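Hypothetical protein PH1136 (Pyrococcus horikoshii, PDB 1IXL) is of unknown function but adopts the hot-dog fold of the thioesterase superfamily and may therefore hydrolyse acyl-CoA thioesters. Local coordinates at residues Pro20-Ile23 with Ala28-Glu31; Thr12-Val17 with Ala55-Met60; Lys92-Glu95 with Lys101-Glu104. All blocks are in the same frame, centred on the assembly; numbering follows the deposited sequence.

How the contacts relate
From the N terminus, the chain first runs through the loop 12-17, whose partner, 55-60 on helix 48-63, comes 38 residues after its end. Before that partner arrives, strands 19-24 and 27-33 turn back on each other as a tight hairpin, so contact 1 lies within the larger loop that contact 2 closes. The two touch where Pro20 meets Arg14 and Tyr57. Contact 3 comes later, in series with both, at the hairpin of strands 86-97 and 100-109. Contacts 1 and 3 belong to one antiparallel sheet, in which strands 27-33 and 86-97 are neighbours; the helix of contact 2 packs on that sheet, with Ala59 against Val103 of contact 3.

Contact 1: Pro20-Ile23 with Ala28-Glu31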
loop_
_atom_site.group_PDB
_atom_site.type_symbol
_atom_site.label_atom_id
_atom_site.label_comp_id
_atom_site.label_asym_id
_atom_site.label_seq_id
_atom_site.Cartn_x
_atom_site.Cartn_y
_atom_site.Cartn_z
ATOM N N PRO A 20 -6.916 6.493 0.638
ATOM C CA PRO A 20 -7.684 5.243 0.599
ATOM C C PRO A 20 -9.027 5.539 -0.073
ATOM O O PRO A 20 -9.637 6.570 0.208
ATOM C CB PRO A 20 -7.838 4.881 2.085
ATOM C CG PRO A 20 -6.690 5.638 2.769
ATOM C CD PRO A 20 -6.671 6.939 2.018
ATOM N N ILE A 21 -9.465 4.668 -0.977
ATOM C CA ILE A 21 -10.740 4.880 -1.651
ATOM C C ILE A 21 -11.682 3.740 -1.319
ATOM O O ILE A 21 -12.862 3.778 -1.651
ATOM C CB ILE A 21 -10.574 5.003 -3.205
ATOM C CG1 ILE A 21 -9.867 3.773 -3.780
ATOM C CG2 ILE A 21 -9.786 6.247 -3.536
ATOM C CD1 ILE A 21 -9.719 3.800 -5.316
ATOM N N LEU A 22 -11.161 2.716 -0.653
ATOM C CA LEU A 22 -12.004 1.594 -0.273
ATOM C C LEU A 22 -11.372 0.771 0.835
ATOM O O LEU A 22 -10.208 0.376 0.739
ATOM C CB LEU A 22 -12.282 0.691 -1.486
ATOM C CG LEU A 22 -13.388 -0.373 -1.334
ATOM C CD1 LEU A 22 -13.757 -0.902 -2.719
ATOM C CD2 LEU A 22 -12.923 -1.525 -0.451
ATOM N N ILE A 23 -12.134 0.539 1.898
ATOM C CA ILE A 23 -11.642 -0.293 2.986
ATOM C C ILE A 23 -12.792 -1.171 3.457
ATOM O O ILE A 23 -13.845 -0.667 3.845
ATOM C CB ILE A 23 -11.162 0.517 4.217
ATOM C CG1 ILE A 23 -10.129 1.581 3.823
ATOM C CG2 ILE A 23 -10.544 -0.458 5.253
ATOM C CD1 ILE A 23 -9.677 2.484 5.005
ATOM N N ALA A 28 -8.383 -3.646 0.823
ATOM C CA ALA A 28 -8.336 -2.186 0.747
ATOM C C ALA A 28 -7.757 -1.714 -0.577
ATOM O O ALA A 28 -6.998 -2.431 -1.226
ATOM C CB ALA A 28 -7.523 -1.622 1.889
ATOM N N GLU A 29 -8.154 -0.507 -0.972
ATOM C CA GLU A 29 -7.681 0.102 -2.201
ATOM C C GLU A 29 -7.288 1.532 -1.877
ATOM O O GLU A 29 -8.022 2.259 -1.194
ATOM C CB GLU A 29 -8.761 0.069 -3.290
ATOM C CG GLU A 29 -9.099 -1.340 -3.776
ATOM C CD GLU A 29 -10.080 -1.339 -4.936
ATOM O OE1 GLU A 29 -10.479 -0.233 -5.377
ATOM O OE2 GLU A 29 -10.441 -2.443 -5.409
ATOM N N VAL A 30 -6.115 1.925 -2.365
ATOM C CA VAL A 30 -5.582 3.259 -2.125
ATOM C C VAL A 30 -5.028 3.790 -3.452
ATOM O O VAL A 30 -4.375 3.061 -4.190
ATOM C CB VAL A 30 -4.429 3.216 -1.090
ATOM C CG1 VAL A 30 -4.006 4.629 -0.733
ATOM C CG2 VAL A 30 -4.862 2.432 0.163
ATOM N N GLU A 31 -5.291 5.053 -3.755
ATOM C CA GLU A 31 -4.820 5.620 -5.010
ATOM C C GLU A 31 -3.792 6.712 -4.763
ATOM O O GLU A 31 -3.795 7.373 -3.716
ATOM C CB GLU A 31 -5.995 6.189 -5.813
ATOM C CG GLU A 31 -6.836 7.192 -5.052
ATOM C CD GLU A 31 -7.849 7.913 -5.947
ATOM O OE1 GLU A 31 -8.461 7.244 -6.809
ATOM O OE2 GLU A 31 -8.033 9.139 -5.778
#
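Ile21 lies across strand 28-31 and reaches two glutamates from one backbone position. Its CB carries CG1 into the cramped site between the backbone N and the carbonyl carbon (chi1 56°), which brings that branch over the partner strand: CG1 sits 3.5 Å from Glu29 O and also packs against Glu29 CB. The other branch, CG2, goes to Glu31, lying 3.4 Å from Glu31 CG and almost as near to CD, with the two side chains crossing at about a right angle. At the tip, CD1 makes looser contacts with the carboxylate oxygens Glu31 OE1 and Glu29 OE1. A beta-branched residue suits this place because its two branches serve two neighbours at once. The acidic ends have partners of their own: Glu31 OE1 forms a salt bridge with Lys86, and Glu29 OE2 is hydrogen-bonded to Tyr27 OH.

The backbone here is a classic beta bulge in the antiparallel hairpin of strands 19-24 and 27-33. Ile21 and Leu22 together face Glu29, whose carbonyl oxygen is gripped by two amides on the same face of its plane, Ile21 N at 2.8 Å and Leu22 N at 3.2 Å. Glu29 N returns a bond to Leu22 O, also 2.8 Å long. Within the bulge, Leu22 CB and Glu29 CB meet on one side of the sheet at 4.0 Å.

On the other side lie Pro20, Ile23, Ala28 and Val30. Pro20 and Val30 form a non-hydrogen-bonded pair, which suits a residue without an amide hydrogen; Val30 CG1 stands 3.7 Å from Pro20 N. Pro20, Ala28 and Val30 all turn their side chains to helix 48-63, where Leu61 touches both Pro20 and Ala28 while Leu54 meets Val30.

Contact 2: Thr12-Val17 with Ala55-Met60; sequences TSRILV and ADYAAM
Tyr57 carries the whole contact on the helix side, and three residues of the loop meet it from different directions. Thr12 covers one face of the ring: its methyl CG2 stands 3.7 Å from the ring centroid and only 7° off the normal, a CH-pi contact over the centre. Arg14 comes to the phenol end, near the plane of the ring, where NH1 donates to Tyr57 OH at 2.7 Å; the bond is bent, 139° at the hydrogen. NH2 adds a weak second bond to the same oxygen, so the guanidinium forks around it. The third residue, Val17, approaches obliquely at the root of the side chain, its CG1 3.6 Å from Tyr57 CB. A tyrosine suits this place because one flat group offers a greasy face to the threonine methyl and a polar tip to the arginine.

Torsions and a second shell hold these groups. Thr12 OG1 lies beside its backbone N, near Tyr57 CE1, and is hydrogen-bonded to His9 O, while the methyl is left over the ring centre. Arg14 starts away from the helix and returns because its chain bends at chi2 (-84°); NH1 is held further by Gly18 O, while Gln6 NE2 is hydrogen-bonded to the tyrosine hydroxyl. The loop itself is folded by an ST motif, Ser13 OG accepting from Leu16 N at 3.0 Å, and by the backbone hydrogen bond from Val17 N to Ser13 O, also 3.0 Å long. This turn brings Val17 back beside Thr12.

Around this joint, Pro20 touches both Arg14 and Tyr57, tying the loop to strand 19-24, the first strand of the sheet. Ala55 and Ala59 pack on strands 100-109 and 112-123; helix 48-63 thus lies between the loop and these strands of the hot-dog fold.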
loop_
_atom_site.group_PDB
_atom_site.type_symbol
_atom_site.label_atom_id
_atom_site.label_comp_id
_atom_site.label_asym_id
_atom_site.label_seq_id
_atom_site.Cartn_x
_atom_site.Cartn_y
_atom_site.Cartn_z
ATOM N N THR A 12 -1.200 9.275 7.566
ATOM C CA THR A 12 -0.391 9.018 6.384
ATOM C C THR A 12 -0.687 10.071 5.316
ATOM O O THR A 12 -1.842 10.367 5.033
ATOM C CB THR A 12 -0.690 7.609 5.835
ATOM O OG1 THR A 12 -0.490 6.655 6.884
ATOM C CG2 THR A 12 0.217 7.277 4.683
ATOM N N SER A 13 0.379 10.624 4.741
ATOM C CA SER A 13 0.299 11.657 3.720
ATOM C C SER A 13 -0.506 11.253 2.489
ATOM O O SER A 13 -0.184 10.289 1.809
ATOM C CB SER A 13 1.713 12.078 3.290
ATOM O OG SER A 13 1.642 13.012 2.231
ATOM N N ARG A 14 -1.560 12.010 2.212
ATOM C CA ARG A 14 -2.411 11.741 1.067
ATOM C C ARG A 14 -1.681 12.113 -0.216
ATOM O O ARG A 14 -1.997 11.615 -1.291
ATOM C CB ARG A 14 -3.710 12.550 1.190
ATOM C CG ARG A 14 -4.562 12.147 2.387
ATOM C CD ARG A 14 -5.439 10.953 2.068
ATOM N NE ARG A 14 -5.980 10.338 3.279
ATOM C CZ ARG A 14 -5.351 9.401 3.987
ATOM N NH1 ARG A 14 -4.138 8.943 3.606
ATOM N NH2 ARG A 14 -5.931 8.939 5.095
ATOM N N ILE A 15 -0.694 12.985 -0.088
ATOM C CA ILE A 15 0.063 13.461 -1.242
ATOM C C ILE A 15 1.280 12.621 -1.600
ATOM O O ILE A 15 1.608 12.469 -2.780
ATOM C CB ILE A 15 0.540 14.906 -1.009
ATOM C CG1 ILE A 15 -0.668 15.824 -0.838
ATOM C CG2 ILE A 15 1.438 15.368 -2.167
ATOM C CD1 ILE A 15 -1.748 15.608 -1.889
ATOM N N LEU A 16 1.928 12.063 -0.581
ATOM C CA LEU A 16 3.151 11.279 -0.792
ATOM C C LEU A 16 2.958 9.776 -0.801
ATOM O O LEU A 16 3.741 9.053 -1.402
ATOM C CB LEU A 16 4.179 11.620 0.288
ATOM C CG LEU A 16 4.721 13.043 0.281
ATOM C CD1 LEU A 16 5.445 13.311 1.594
ATOM C CD2 LEU A 16 5.648 13.243 -0.937
ATOM N N VAL A 17 1.900 9.307 -0.154
ATOM C CA VAL A 17 1.664 7.881 -0.063
ATOM C C VAL A 17 0.351 7.459 -0.698
ATOM O O VAL A 17 0.306 6.483 -1.449
ATOM C CB VAL A 17 1.733 7.440 1.433
ATOM C CG1 VAL A 17 1.667 5.915 1.553
ATOM C CG2 VAL A 17 3.022 7.989 2.055
ATOM N N ALA A 55 1.923 0.734 -1.960
ATOM C CA ALA A 55 1.513 -0.663 -1.745
ATOM C C ALA A 55 1.535 -1.057 -0.256
ATOM O O ALA A 55 0.643 -1.759 0.229
ATOM C CB ALA A 55 2.410 -1.610 -2.550
ATOM N N ASP A 56 2.567 -0.607 0.451
ATOM C CA ASP A 56 2.756 -0.871 1.896
ATOM C C ASP A 56 1.521 -0.351 2.666
ATOM O O ASP A 56 0.939 -1.051 3.498
ATOM C CB ASP A 56 4.043 -0.134 2.345
ATOM C CG ASP A 56 4.339 -0.252 3.849
ATOM O OD1 ASP A 56 3.475 -0.726 4.628
ATOM O OD2 ASP A 56 5.465 0.163 4.245
ATOM N N TYR A 57 1.129 0.885 2.378
ATOM C CA TYR A 57 -0.020 1.500 3.027
ATOM C C TYR A 57 -1.308 0.724 2.737
ATOM O O TYR A 57 -2.120 0.535 3.638
ATOM C CB TYR A 57 -0.124 2.986 2.584
ATOM C CG TYR A 57 -1.272 3.832 3.160
ATOM C CD1 TYR A 57 -1.699 3.687 4.491
ATOM C CD2 TYR A 57 -1.837 4.868 2.402
ATOM C CE1 TYR A 57 -2.641 4.554 5.044
ATOM C CE2 TYR A 57 -2.773 5.749 2.943
ATOM C CZ TYR A 57 -3.168 5.591 4.273
ATOM O OH TYR A 57 -4.028 6.503 4.844
ATOM N N ALA A 58 -1.500 0.263 1.497
ATOM C CA ALA A 58 -2.703 -0.491 1.175
ATOM C C ALA A 58 -2.764 -1.776 2.016
ATOM O O ALA A 58 -3.833 -2.185 2.514
ATOM C CB ALA A 58 -2.733 -0.834 -0.340
ATOM N N ALA A 59 -1.608 -2.405 2.168
ATOM C CA ALA A 59 -1.479 -3.632 2.941
ATOM C C ALA A 59 -1.869 -3.386 4.408
ATOM O O ALA A 59 -2.597 -4.187 5.002
ATOM C CB ALA A 59 -0.030 -4.154 2.843
HETATM N N MSE A 60 -1.408 -2.275 4.977
HETATM C CA MSE A 60 -1.746 -1.938 6.350
HETATM C C MSE A 60 -3.266 -1.765 6.470
HETATM O O MSE A 60 -3.854 -2.107 7.501
HETATM C CB MSE A 60 -1.055 -0.637 6.791
HETATM C CG MSE A 60 0.488 -0.651 6.780
HETATM SE SE MSE A 60 1.256 -1.811 7.948
HETATM C CE MSE A 60 1.134 -3.189 7.113
#

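Contact 3: Lys92-Glu95 with Lys101-Glu104; sequences KIIE and KIVE
Lys92 and Glu104 open the contact as a hydrogen-bonded antiparallel pair: Lys92 N donates to Glu104 O at 3.0 Å, and Glu104 N to Lys92 O at 2.9 Å. Their side chains lie on the same face of the sheet, but the charged ends stay apart.

Next, Ile93 turns to the other face and meets Val103 in a non-hydrogen-bonded pair, Ile93 CG1 to Val103 CG2 at 4.0 Å. An apolar side chain suits Ile93 because it lies against Val103, which in turn packs on Ala59, Ala62 and Val63 of helix 48-63.

Ile94 is the extra residue of the strand. Its N donates to Ile102 O at 2.7 Å, nearly along the C=O axis. With chi1 at 56°, CG1 lies between the backbone N and carbonyl carbon and drops over Ile102, touching CG2 of that residue at 3.8 Å; CG2 of Ile94 goes the other way, to Glu104 CB. Putting an alanine here would probably open a gap between Ile102 CG2 and Glu104 CB, which the two branches now bridge, and leave both with less to pack on.

Glu95 completes the walk. Its N also reaches Ile102 O, at a longer 3.3 Å, in the carbonyl plane on a lone pair, so that one oxygen takes two amides, while Ile102 N donates to Glu95 O in the carbonyl plane. The two side chains run side by side, pointing the same way, and the carboxylate ends against a methyl, OE1 being 3.3 Å from Ile102 CD1. Ile102 also touches Tyr120 of strand 112-123.

With Ile94 and Glu95 both facing Ile102, this is a classic beta bulge, set in the hairpin of strands 86-97 and 100-109, two central strands of the antiparallel sheet that wraps the helix in a hot-dog fold.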
loop_
_atom_site.group_PDB
_atom_site.type_symbol
_atom_site.label_atom_id
_atom_site.label_comp_id
_atom_site.label_asym_id
_atom_site.label_seq_id
_atom_site.Cartn_x
_atom_site.Cartn_y
_atom_site.Cartn_z
ATOM N N LYS A 92 -5.104 -7.491 -0.516
ATOM C CA LYS A 92 -6.012 -8.481 0.073
ATOM C C LYS A 92 -5.268 -9.443 0.999
ATOM O O LYS A 92 -4.178 -9.900 0.675
ATOM C CB LYS A 92 -6.726 -9.291 -1.013
ATOM C CG LYS A 92 -7.686 -10.352 -0.418
ATOM C CD LYS A 92 -8.553 -11.020 -1.465
ATOM C CE LYS A 92 -7.752 -11.880 -2.425
ATOM N NZ LYS A 92 -8.672 -12.731 -3.262
ATOM N N ILE A 93 -5.836 -9.716 2.171
ATOM C CA ILE A 93 -5.216 -10.657 3.086
ATOM C C ILE A 93 -5.387 -12.014 2.408
ATOM O O ILE A 93 -6.505 -12.405 2.086
ATOM C CB ILE A 93 -5.926 -10.680 4.445
ATOM C CG1 ILE A 93 -5.709 -9.346 5.166
ATOM C CG2 ILE A 93 -5.381 -11.823 5.296
ATOM C CD1 ILE A 93 -6.436 -9.258 6.506
ATOM N N ILE A 94 -4.285 -12.712 2.141
ATOM C CA ILE A 94 -4.393 -14.011 1.485
ATOM C C ILE A 94 -4.145 -15.172 2.444
ATOM O O ILE A 94 -4.428 -16.330 2.113
ATOM C CB ILE A 94 -3.442 -14.152 0.262
ATOM C CG1 ILE A 94 -1.987 -13.888 0.674
ATOM C CG2 ILE A 94 -3.891 -13.210 -0.861
ATOM C CD1 ILE A 94 -0.977 -14.328 -0.392
ATOM N N GLU A 95 -3.615 -14.862 3.623
ATOM C CA GLU A 95 -3.374 -15.867 4.646
ATOM C C GLU A 95 -3.493 -15.219 6.003
ATOM O O GLU A 95 -2.810 -14.237 6.300
ATOM C CB GLU A 95 -1.976 -16.478 4.524
ATOM C CG GLU A 95 -1.837 -17.553 3.471
ATOM C CD GLU A 95 -0.427 -18.123 3.416
ATOM O OE1 GLU A 95 0.016 -18.728 4.417
ATOM O OE2 GLU A 95 0.233 -17.956 2.372
ATOM N N LYS A 101 -0.337 -11.700 9.300
ATOM C CA LYS A 101 -1.193 -11.682 8.129
ATOM C C LYS A 101 -0.347 -11.565 6.857
ATOM O O LYS A 101 0.558 -10.746 6.792
ATOM C CB LYS A 101 -2.129 -10.478 8.213
ATOM C CG LYS A 101 -2.804 -10.305 9.576
ATOM C CD LYS A 101 -3.905 -11.335 9.773
ATOM C CE LYS A 101 -4.685 -11.099 11.068
ATOM N NZ LYS A 101 -5.206 -9.711 11.188
ATOM N N ILE A 102 -0.620 -12.399 5.862
ATOM C CA ILE A 102 0.115 -12.315 4.600
ATOM C C ILE A 102 -0.833 -11.587 3.644
ATOM O O ILE A 102 -1.954 -12.025 3.409
ATOM C CB ILE A 102 0.476 -13.704 4.053
ATOM C CG1 ILE A 102 1.428 -14.407 5.023
ATOM C CG2 ILE A 102 1.157 -13.577 2.698
ATOM C CD1 ILE A 102 1.738 -15.870 4.641
ATOM N N VAL A 103 -0.389 -10.457 3.114
ATOM C CA VAL A 103 -1.235 -9.659 2.236
ATOM C C VAL A 103 -0.605 -9.558 0.861
ATOM O O VAL A 103 0.580 -9.273 0.743
ATOM C CB VAL A 103 -1.388 -8.250 2.814
ATOM C CG1 VAL A 103 -2.266 -7.395 1.915
ATOM C CG2 VAL A 103 -1.962 -8.348 4.231
ATOM N N GLU A 104 -1.387 -9.814 -0.176
ATOM C CA GLU A 104 -0.861 -9.702 -1.524
ATOM C C GLU A 104 -1.293 -8.323 -2.005
ATOM O O GLU A 104 -2.411 -7.884 -1.728
ATOM C CB GLU A 104 -1.450 -10.788 -2.431
ATOM C CG GLU A 104 -1.012 -10.660 -3.886
ATOM C CD GLU A 104 -1.424 -11.854 -4.728
ATOM O OE1 GLU A 104 -2.611 -12.252 -4.643
ATOM O OE2 GLU A 104 -0.564 -12.387 -5.470
#